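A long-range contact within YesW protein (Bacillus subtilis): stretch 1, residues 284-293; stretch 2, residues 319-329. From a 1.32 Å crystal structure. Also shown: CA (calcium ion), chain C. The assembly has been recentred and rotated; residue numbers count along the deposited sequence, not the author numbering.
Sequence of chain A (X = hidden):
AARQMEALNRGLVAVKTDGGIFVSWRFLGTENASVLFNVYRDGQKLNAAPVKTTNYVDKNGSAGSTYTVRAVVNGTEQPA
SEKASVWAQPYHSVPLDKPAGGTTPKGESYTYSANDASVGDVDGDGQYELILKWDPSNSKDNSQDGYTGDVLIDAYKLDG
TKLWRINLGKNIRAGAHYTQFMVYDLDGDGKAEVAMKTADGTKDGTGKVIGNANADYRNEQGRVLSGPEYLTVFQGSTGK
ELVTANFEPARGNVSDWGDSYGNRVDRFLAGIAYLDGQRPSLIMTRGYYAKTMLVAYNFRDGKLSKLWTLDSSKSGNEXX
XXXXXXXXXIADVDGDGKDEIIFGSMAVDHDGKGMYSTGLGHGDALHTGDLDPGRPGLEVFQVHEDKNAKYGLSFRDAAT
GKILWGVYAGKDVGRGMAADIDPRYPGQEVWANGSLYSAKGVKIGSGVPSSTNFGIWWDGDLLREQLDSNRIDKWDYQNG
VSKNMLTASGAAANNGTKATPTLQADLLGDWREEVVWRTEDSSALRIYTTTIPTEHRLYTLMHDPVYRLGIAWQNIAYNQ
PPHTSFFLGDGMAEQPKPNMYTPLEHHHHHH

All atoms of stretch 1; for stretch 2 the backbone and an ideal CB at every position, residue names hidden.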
# COMPACT_ATOMS: atom_id res chain seq x y z
N MET A 284 -5.83 -3.84 -13.78
CA MET A 284 -6.13 -5.19 -13.32
C MET A 284 -5.22 -6.14 -14.09
O MET A 284 -5.13 -6.06 -15.32
CB MET A 284 -7.59 -5.57 -13.60
CG MET A 284 -8.60 -4.82 -12.76
SD MET A 284 -8.64 -5.43 -11.03
CE MET A 284 -8.80 -3.85 -10.23
N THR A 285 -4.55 -7.04 -13.37
CA THR A 285 -3.67 -8.01 -14.01
C THR A 285 -4.06 -9.44 -13.67
O THR A 285 -4.74 -9.71 -12.65
CB THR A 285 -2.18 -7.79 -13.66
OG1 THR A 285 -1.90 -8.33 -12.36
CG2 THR A 285 -1.85 -6.31 -13.63
N ARG A 286 -3.62 -10.37 -14.50
CA ARG A 286 -3.93 -11.78 -14.30
C ARG A 286 -2.77 -12.58 -14.83
O ARG A 286 -2.32 -12.35 -15.96
CB ARG A 286 -5.22 -12.16 -15.03
CG ARG A 286 -5.76 -13.55 -14.71
CD ARG A 286 -7.12 -13.77 -15.31
NE ARG A 286 -7.83 -14.84 -14.62
CZ ARG A 286 -9.15 -14.95 -14.54
NH1 ARG A 286 -9.94 -14.08 -15.17
NH2 ARG A 286 -9.68 -15.95 -13.84
N GLY A 287 -2.30 -13.52 -14.02
CA GLY A 287 -1.18 -14.37 -14.39
C GLY A 287 0.17 -13.75 -14.08
O GLY A 287 0.34 -12.52 -14.09
N TYR A 288 1.14 -14.61 -13.82
CA TYR A 288 2.54 -14.20 -13.85
C TYR A 288 3.54 -15.32 -14.03
O TYR A 288 4.61 -15.08 -14.57
CB TYR A 288 2.96 -13.29 -12.69
CG TYR A 288 2.38 -13.56 -11.32
CD1 TYR A 288 2.84 -14.62 -10.54
CD2 TYR A 288 1.43 -12.71 -10.78
CE1 TYR A 288 2.33 -14.84 -9.26
CE2 TYR A 288 0.91 -12.91 -9.51
CZ TYR A 288 1.37 -13.98 -8.76
OH TYR A 288 0.85 -14.18 -7.50
N TYR A 289 3.20 -16.54 -13.63
CA TYR A 289 4.15 -17.65 -13.80
C TYR A 289 4.39 -18.00 -15.26
O TYR A 289 5.50 -18.42 -15.62
CB TYR A 289 3.66 -18.88 -13.06
CG TYR A 289 3.62 -18.73 -11.57
CD1 TYR A 289 4.80 -18.74 -10.82
CD2 TYR A 289 2.41 -18.57 -10.89
CE1 TYR A 289 4.78 -18.61 -9.44
CE2 TYR A 289 2.38 -18.44 -9.51
CZ TYR A 289 3.56 -18.47 -8.79
OH TYR A 289 3.51 -18.34 -7.42
N ALA A 290 3.35 -17.91 -16.07
CA ALA A 290 3.46 -18.15 -17.50
C ALA A 290 2.66 -17.05 -18.19
O ALA A 290 3.02 -15.87 -18.05
CB ALA A 290 2.96 -19.55 -17.84
N LYS A 291 1.57 -17.38 -18.88
CA LYS A 291 0.75 -16.35 -19.52
C LYS A 291 0.43 -15.22 -18.55
O LYS A 291 0.04 -15.46 -17.40
CB LYS A 291 -0.54 -16.94 -20.07
CG LYS A 291 -1.42 -15.91 -20.77
CD LYS A 291 -2.69 -16.52 -21.36
CE LYS A 291 -3.58 -15.44 -21.95
NZ LYS A 291 -4.74 -16.04 -22.67
N THR A 292 0.59 -13.99 -19.03
CA THR A 292 0.44 -12.79 -18.23
C THR A 292 -0.36 -11.76 -19.03
O THR A 292 -0.08 -11.52 -20.20
CB THR A 292 1.82 -12.20 -17.90
OG1 THR A 292 2.57 -13.15 -17.13
CG2 THR A 292 1.71 -10.91 -17.12
N MET A 293 -1.37 -11.17 -18.38
CA MET A 293 -2.15 -10.11 -19.01
C MET A 293 -2.33 -8.94 -18.06
O MET A 293 -2.45 -9.13 -16.85
CB MET A 293 -3.52 -10.61 -19.47
CG MET A 293 -3.47 -11.70 -20.53
SD MET A 293 -5.11 -12.21 -21.07
CE MET A 293 -5.66 -10.74 -21.95
N UNK A 319 8.20 -12.45 -24.32
CA UNK A 319 9.16 -12.12 -23.26
C UNK A 319 8.48 -11.64 -21.98
O UNK A 319 9.12 -11.59 -20.93
CB UNK A 319 10.13 -11.05 -23.75
N UNK A 320 7.20 -11.28 -22.09
CA UNK A 320 6.46 -10.71 -20.96
C UNK A 320 5.65 -11.76 -20.19
O UNK A 320 4.80 -11.42 -19.36
CB UNK A 320 5.52 -9.61 -21.46
N UNK A 321 5.94 -13.02 -20.46
CA UNK A 321 5.40 -14.14 -19.69
C UNK A 321 6.43 -14.56 -18.64
O UNK A 321 7.63 -14.44 -18.87
CB UNK A 321 5.04 -15.31 -20.60
N UNK A 322 5.97 -15.05 -17.49
CA UNK A 322 6.86 -15.68 -16.52
C UNK A 322 7.70 -14.74 -15.67
O UNK A 322 8.63 -15.19 -15.00
CB UNK A 322 7.80 -16.63 -17.26
N UNK A 323 7.37 -13.45 -15.67
CA UNK A 323 8.23 -12.44 -15.05
C UNK A 323 7.67 -11.79 -13.79
O UNK A 323 8.42 -11.19 -13.04
CB UNK A 323 8.53 -11.34 -16.07
N UNK A 324 6.36 -11.87 -13.59
CA UNK A 324 5.73 -11.13 -12.51
C UNK A 324 5.97 -11.67 -11.11
O UNK A 324 6.26 -12.86 -10.92
CB UNK A 324 4.22 -11.08 -12.76
N UNK A 325 5.87 -10.77 -10.14
CA UNK A 325 5.96 -11.09 -8.73
C UNK A 325 4.57 -11.24 -8.13
O UNK A 325 3.56 -10.97 -8.78
CB UNK A 325 6.75 -10.01 -7.98
N UNK A 326 4.50 -11.64 -6.86
CA UNK A 326 3.26 -11.50 -6.07
C UNK A 326 3.04 -10.06 -5.61
O UNK A 326 2.52 -9.82 -4.52
CB UNK A 326 3.30 -12.43 -4.85
N UNK A 327 3.47 -9.11 -6.43
CA UNK A 327 3.40 -7.68 -6.12
C UNK A 327 3.85 -6.92 -7.35
O UNK A 327 4.38 -7.50 -8.30
CB UNK A 327 4.26 -7.32 -4.90
N UNK A 328 3.61 -5.61 -7.36
CA UNK A 328 4.05 -4.74 -8.44
C UNK A 328 4.34 -3.36 -7.86
O UNK A 328 4.03 -3.09 -6.70
CB UNK A 328 3.00 -4.66 -9.55
N UNK A 329 4.95 -2.49 -8.66
CA UNK A 329 5.11 -1.09 -8.31
C UNK A 329 4.64 -0.23 -9.47
O UNK A 329 4.52 -0.71 -10.60
CB UNK A 329 6.56 -0.77 -7.95
CA CA C . 6.59 -16.81 -5.19

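Position 319 lies beyond the reach of stretch 1; the residue is Ala319. At position 320 the CA-to-CB bond points sideways with nothing of stretch 1 within 5.5 Å, so many side chains would fit. The residue is Phe320, whose ring leads away.

At position 321 the CB points sideways and its ideal position is 3.3 Å from Ala290 O, a carbonyl that leaves little space beside it, so a small residue suits well. Ala321 is found, its CB 3.4 Å from Ala290 O.

At position 322 phi is +77°, which by itself favours glycine, with asparagine a common second choice. An ideal CB would also sit 3.3 Å from Tyr289 O. Gly322 brings its bare backbone against a run of carbonyls: its N donates to Ala290 O (3.1 Å), and its CA makes CA-H...O contacts with Tyr288 O (3.0 Å) and Tyr289 O (3.2 Å).

Position 323 turns its CB away, and stretch 1 barely constrains it. Gln323 uses its side chain locally, NE2 donating to Ala321 O at 3.1 Å. Its backbone N donates to water 2 (2.8 Å to the water O), which in turn donates to Thr292 OG1 (2.8 Å to the same O) and so links the stretches.

Position 324 has ordinary backbone angles, but its CB would point toward stretch 1 and fall 2.5 Å from Tyr288 CB, a clash. Only glycine fits this backbone as it stands, and Gly324 lets its CA approach Tyr288 CB to 3.5 Å.

Position 325 points away, undetermined by stretch 1. Asn325 bonds elsewhere in the structure; its backbone O lies over one face of the Tyr288 ring, 3.4 Å from CE2.

Position 326 has its ideal CB 4.0 Å from Tyr288 OH, with Tyr289 OH and the calcium ion farther along. CA lies about 5.5 Å from that ideal CB, too far for aspartate or asparagine to bind; histidine or glutamate could reach it, and histidine can also offer a second nitrogen to the hydroxyl. His326 does both with one ring, ND1 donating to Tyr288 OH (2.9 Å) and NE2 binding CA at 2.2 Å. Tyr289 OH reaches the same ion through water 1, 2.6 Å from that water's O.

Position 328 points toward stretch 1, where the methyl of Thr285 invites an aliphatic chain; Leu328 answers, its CD2 4.4 Å from Thr285 CG2. Positions 327 and 329 make no contact with stretch 1 and hold Asn327 and Ser329.

Stretch 2, residues 319-329: AFAGQGNHNLS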
# COMPACT_ATOMS: atom_id res chain seq x y z
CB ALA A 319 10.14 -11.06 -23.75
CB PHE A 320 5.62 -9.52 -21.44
CG PHE A 320 6.44 -8.49 -22.15
CD1 PHE A 320 7.35 -7.71 -21.45
CD2 PHE A 320 6.35 -8.34 -23.53
CE1 PHE A 320 8.15 -6.78 -22.10
CE2 PHE A 320 7.15 -7.40 -24.20
CZ PHE A 320 8.05 -6.63 -23.48
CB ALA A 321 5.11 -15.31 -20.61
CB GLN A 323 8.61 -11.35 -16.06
CG GLN A 323 9.28 -11.87 -17.34
CD GLN A 323 10.44 -12.80 -17.04
OE1 GLN A 323 11.37 -12.45 -16.32
NE2 GLN A 323 10.37 -14.00 -17.60
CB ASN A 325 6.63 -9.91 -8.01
CG ASN A 325 8.14 -10.02 -7.92
OD1 ASN A 325 8.81 -10.66 -8.75
ND2 ASN A 325 8.70 -9.39 -6.88
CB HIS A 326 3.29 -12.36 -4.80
CG HIS A 326 3.72 -13.78 -5.01
ND1 HIS A 326 2.92 -14.73 -5.61
CD2 HIS A 326 4.86 -14.41 -4.66
CE1 HIS A 326 3.56 -15.89 -5.62
NE2 HIS A 326 4.73 -15.72 -5.04
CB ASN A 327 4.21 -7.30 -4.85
CG ASN A 327 5.39 -8.22 -4.58
OD1 ASN A 327 5.38 -9.02 -3.62
ND2 ASN A 327 6.42 -8.11 -5.39
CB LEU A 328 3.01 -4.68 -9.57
CG LEU A 328 1.53 -4.40 -9.27
CD1 LEU A 328 1.28 -3.00 -8.74
CD2 LEU A 328 0.71 -4.63 -10.53
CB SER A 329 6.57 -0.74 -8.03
OG SER A 329 7.17 -1.60 -7.07
O HOH W 1 5.65 -18.63 -5.92
O HOH W 2 5.02 -12.04 -16.38
O HOH W 3 6.40 -17.69 -3.27
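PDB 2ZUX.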